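Local structure of Lmo0181 protein (Listeria monocytogenes serovar 1/2a, 5F7V) at residues N307-A310 with A311-R314; I329-P332 with Y333-A336. The protein binds the cyclic glucan cycloalternan as the substrate-binding lipoprotein of an ABC transporter and probably delivers it for uptake into the cell. All blocks are in the same frame, centred on the assembly; numbering follows the deposited sequence.

Contact 1 (N307-A310 with A311-R314); sequences NEEA and AKIR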
loop_
_atom_site.group_PDB
_atom_site.type_symbol
_atom_site.label_atom_id
_atom_site.label_comp_id
_atom_site.label_asym_id
_atom_site.label_seq_id
_atom_site.Cartn_x
_atom_site.Cartn_y
_atom_site.Cartn_z
ATOM N N ASN A 307 -10.350 8.529 16.748
ATOM C CA ASN A 307 -10.675 9.894 17.159
ATOM C C ASN A 307 -11.121 10.744 15.967
ATOM O O ASN A 307 -10.481 10.736 14.923
ATOM C CB ASN A 307 -9.450 10.484 17.860
ATOM C CG ASN A 307 -9.709 11.883 18.324
ATOM O OD1 ASN A 307 -9.611 12.840 17.538
ATOM N ND2 ASN A 307 -10.013 12.016 19.600
ATOM N N GLU A 308 -12.208 11.489 16.131
ATOM C CA GLU A 308 -12.788 12.249 15.011
ATOM C C GLU A 308 -11.911 13.407 14.568
ATOM O O GLU A 308 -11.832 13.718 13.385
ATOM C CB GLU A 308 -14.163 12.758 15.378
ATOM C CG GLU A 308 -15.218 11.671 15.358
ATOM C CD GLU A 308 -16.575 12.233 14.948
ATOM O OE1 GLU A 308 -17.539 12.163 15.723
ATOM O OE2 GLU A 308 -16.689 12.784 13.831
ATOM N N GLU A 309 -11.232 14.046 15.519
ATOM C CA GLU A 309 -10.319 15.112 15.149
ATOM C C GLU A 309 -9.176 14.535 14.316
ATOM O O GLU A 309 -8.752 15.156 13.330
ATOM C CB GLU A 309 -9.877 15.920 16.390
ATOM C CG GLU A 309 -8.705 16.904 16.235
ATOM C CD GLU A 309 -8.979 18.104 15.355
ATOM O OE1 GLU A 309 -10.126 18.325 14.874
ATOM O OE2 GLU A 309 -7.994 18.868 15.134
ATOM N N ALA A 310 -8.632 13.383 14.695
ATOM C CA ALA A 310 -7.600 12.740 13.890
ATOM C C ALA A 310 -8.115 12.426 12.489
ATOM O O ALA A 310 -7.419 12.655 11.518
ATOM C CB ALA A 310 -7.076 11.499 14.558
ATOM N N ALA A 311 -9.355 11.949 12.389
ATOM C CA ALA A 311 -9.941 11.574 11.099
ATOM C C ALA A 311 -10.098 12.824 10.250
ATOM O O ALA A 311 -9.810 12.773 9.074
ATOM C CB ALA A 311 -11.262 10.838 11.262
ATOM N N LYS A 312 -10.521 13.926 10.860
ATOM C CA LYS A 312 -10.677 15.165 10.089
ATOM C C LYS A 312 -9.340 15.695 9.586
ATOM O O LYS A 312 -9.289 16.211 8.458
ATOM C CB LYS A 312 -11.334 16.228 10.952
ATOM C CG LYS A 312 -12.794 15.919 11.188
ATOM C CD LYS A 312 -13.338 16.733 12.342
ATOM C CE LYS A 312 -14.852 16.684 12.392
ATOM N NZ LYS A 312 -15.357 17.315 13.638
ATOM N N ILE A 313 -8.279 15.579 10.382
ATOM C CA ILE A 313 -6.942 15.959 9.943
ATOM C C ILE A 313 -6.496 15.102 8.762
ATOM O O ILE A 313 -5.953 15.619 7.795
ATOM C CB ILE A 313 -5.935 15.872 11.099
ATOM C CG1 ILE A 313 -6.203 16.932 12.179
ATOM C CG2 ILE A 313 -4.499 15.995 10.608
ATOM C CD1 ILE A 313 -5.532 16.583 13.495
ATOM N N ARG A 314 -6.732 13.802 8.886
ATOM C CA ARG A 314 -6.346 12.866 7.857
ATOM C C ARG A 314 -7.017 13.222 6.532
ATOM O O ARG A 314 -6.373 13.222 5.499
ATOM C CB ARG A 314 -6.722 11.464 8.327
ATOM C CG ARG A 314 -6.239 10.436 7.345
ATOM C CD ARG A 314 -6.329 9.035 7.881
ATOM N NE ARG A 314 -5.404 8.744 8.961
ATOM C CZ ARG A 314 -4.150 8.339 8.808
ATOM N NH1 ARG A 314 -3.475 8.045 9.902
ATOM N NH2 ARG A 314 -3.603 8.189 7.607
HETATM O O HOH W 1 -13.020 17.820 15.567
#

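Contact 2 (I329-P332 with Y333-A336); sequences ILQP and YLDA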
loop_
_atom_site.group_PDB
_atom_site.type_symbol
_atom_site.label_atom_id
_atom_site.label_comp_id
_atom_site.label_asym_id
_atom_site.label_seq_id
_atom_site.Cartn_x
_atom_site.Cartn_y
_atom_site.Cartn_z
ATOM N N ILE A 329 -17.626 12.745 7.711
ATOM C CA ILE A 329 -16.174 12.749 7.782
ATOM C C ILE A 329 -15.533 12.569 6.400
ATOM O O ILE A 329 -14.545 13.235 6.101
ATOM C CB ILE A 329 -15.680 11.654 8.757
ATOM C CG1 ILE A 329 -16.073 12.020 10.194
ATOM C CG2 ILE A 329 -14.170 11.401 8.663
ATOM C CD1 ILE A 329 -15.245 13.110 10.839
ATOM N N LEU A 330 -16.093 11.710 5.560
ATOM C CA LEU A 330 -15.529 11.454 4.231
ATOM C C LEU A 330 -15.848 12.484 3.156
ATOM O O LEU A 330 -15.142 12.584 2.160
ATOM C CB LEU A 330 -15.994 10.102 3.681
ATOM C CG LEU A 330 -15.386 8.817 4.242
ATOM C CD1 LEU A 330 -16.090 7.564 3.741
ATOM C CD2 LEU A 330 -13.925 8.752 3.823
ATOM N N GLN A 331 -16.922 13.241 3.341
ATOM C CA GLN A 331 -17.341 14.163 2.285
ATOM C C GLN A 331 -16.259 15.127 1.808
ATOM O O GLN A 331 -16.150 15.279 0.589
ATOM C CB GLN A 331 -18.586 14.939 2.711
ATOM C CG GLN A 331 -19.287 15.674 1.566
ATOM C CD GLN A 331 -19.688 14.744 0.427
ATOM O OE1 GLN A 331 -20.264 13.687 0.649
ATOM N NE2 GLN A 331 -19.376 15.119 -0.802
ATOM N N PRO A 332 -15.470 15.768 2.693
ATOM C CA PRO A 332 -14.441 16.675 2.170
ATOM C C PRO A 332 -13.443 15.954 1.263
ATOM O O PRO A 332 -12.908 16.577 0.342
ATOM C CB PRO A 332 -13.803 17.263 3.444
ATOM C CG PRO A 332 -14.862 17.156 4.486
ATOM C CD PRO A 332 -15.561 15.858 4.169
ATOM N N TYR A 333 -13.181 14.666 1.479
ATOM C CA TYR A 333 -12.309 13.916 0.568
ATOM C C TYR A 333 -12.903 13.760 -0.810
ATOM O O TYR A 333 -12.184 13.810 -1.807
ATOM C CB TYR A 333 -12.003 12.541 1.172
ATOM C CG TYR A 333 -10.949 11.754 0.451
ATOM C CD1 TYR A 333 -11.244 10.972 -0.658
ATOM C CD2 TYR A 333 -9.622 11.789 0.860
ATOM C CE1 TYR A 333 -10.272 10.246 -1.307
ATOM C CE2 TYR A 333 -8.630 11.077 0.207
ATOM C CZ TYR A 333 -8.958 10.303 -0.875
ATOM O OH TYR A 333 -8.007 9.584 -1.537
ATOM N N LEU A 334 -14.202 13.544 -0.878
ATOM C CA LEU A 334 -14.888 13.435 -2.176
ATOM C C LEU A 334 -14.921 14.798 -2.885
ATOM O O LEU A 334 -14.878 14.850 -4.124
ATOM C CB LEU A 334 -16.319 12.930 -1.980
ATOM C CG LEU A 334 -16.467 11.449 -1.675
ATOM C CD1 LEU A 334 -17.912 11.204 -1.281
ATOM C CD2 LEU A 334 -16.013 10.649 -2.899
ATOM N N ASP A 335 -14.942 15.891 -2.128
ATOM C CA ASP A 335 -15.062 17.215 -2.717
ATOM C C ASP A 335 -13.725 17.857 -3.036
ATOM O O ASP A 335 -13.650 18.862 -3.756
ATOM C CB ASP A 335 -15.849 18.130 -1.767
ATOM C CG ASP A 335 -17.324 17.733 -1.638
ATOM O OD1 ASP A 335 -17.842 17.007 -2.511
ATOM O OD2 ASP A 335 -17.981 18.152 -0.676
ATOM N N ALA A 336 -12.661 17.286 -2.499
ATOM C CA ALA A 336 -11.322 17.816 -2.702
ATOM C C ALA A 336 -10.793 17.503 -4.098
ATOM O O ALA A 336 -11.139 16.507 -4.738
ATOM C CB ALA A 336 -10.388 17.207 -1.660
#

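Contact 1 (N307-A310 with A311-R314)
Glu309 and Ile313, one turn apart near the start of helix 308-316, meet through the carboxylate of the one and the ethyl branch of the other: Glu309 OE2 lies 3.7 Å from Ile313 CD1. The glutamate reaches forward because its chain bends at chi2 (67°). Ile313 CG1 and CD1 also lie beside the Glu309 carbonyl oxygen, and Glu309 O in turn accepts from Ile313 N at 3.0 Å. On this side the packing is tight: Ile313 CG1 is 3.3 Å from Glu309 O, and Ile313, Ala310 and Ala311 are all buried. Ile313 goes on to touch Glu31 and Met32 of helix 27-39, and Ala311 N bonds to Asn307 O.

Asn307 is the N-cap. Its OD1 takes Ala310 N at 3.1 Å on a lone pair, and a weaker, more bent bond from Glu309 N (118° at the hydrogen) ends on the same oxygen. One side-chain oxygen thus caps two amides of the first turn, Ala310 N well and Glu309 N weakly.

The solvent side is looser. Lys312 lays its CG 3.3 Å from Glu308 O and then runs out extended, its ammonium group standing 4.7 Å from Glu308 OE2, with no direct ion pair formed. A water links the lysine to the other glutamate, donating to Glu309 OE1 and accepting from Lys312 NZ at 3.1 Å. Arg314, by contrast, turns inward to a salt bridge with Glu125 and to the carbonyl and ring of Trp319.

The chemistry implies a helix start fixed by its asparagine cap, where the acidic residues of the first turn would probably interact favourably with the helix dipole and the lysine is tied to Glu309 through water and is probably drawn to Glu308 by charge across a gap.

Contact 2 (I329-P332 with Y333-A336)
Gln331 and Asp335, one turn apart on the outer side of helix 327-335, approach obliquely, their amide and carboxylate planes 50° apart. The amide nitrogen reaches both oxygens unequally: Gln331 NE2 donates to Asp335 OD1 at 3.0 Å, with a weak, longer bond to Asp335 OD2 at 3.3 Å. OD1 lies almost in the amide plane of Gln331, yet the donor comes from above the carboxylate, 43° out of its plane. Gln331 CG, placed opposite the backbone N by chi1 (-166°), lies 3.6 Å from Asp335 OD2, and the bend at chi2 brings the amide round to the carboxylate.

The other end of the same amide is turned to Leu334. The two side chains cross at about a right angle, and Gln331 OE1 sits 3.9 Å from Leu334 CD1, so the amide lies between a charged neighbour and an aliphatic one. Leu334 itself continues to Glu343 and Phe346.

Tyr333 takes another direction: its CB rests 3.3 Å from Leu330 O, while its ring leads away to pack on Val345 and Phe346 and to form a cation-pi contact with Arg342. Beneath these side chains the backbone is less regular. Leu330 O receives weak bonds from both Tyr333 N and Leu334 N, whereas Asp335 N meets Gln331 O at 3.0 Å.

Pro332 has no amide hydrogen to give to the preceding turn, and the helix kinks there. At the other end Pro332 O accepts weakly from Ala336 N, where helical backbone angles cease. The whole is a proline-kinked helix C-terminus, its last turn clasped by an i to i+4 glutamine-aspartate pair.

In the fold
Contacts 1 and 2 follow in series along the chain, on two neighbouring helices, 308-316 and 327-335, with their centres about 13 Å apart. Ile329 joins them: its CD1 lies 3.3 Å from Glu308 OE2 and 3.7 Å from Lys312 CG, and its CG2 packs against Ala311 CB at 3.9 Å. Pro332 adds a touch on Ile315. Strand 321-322 is shared too, meeting Ala311 and Arg314 from contact 1 and Leu330 and Tyr333 from contact 2. Both contacts lie outside the first shell of the bound glycan: the side chain of Arg314 is about 8 Å from a glucose unit and that of Tyr333 about 12 Å.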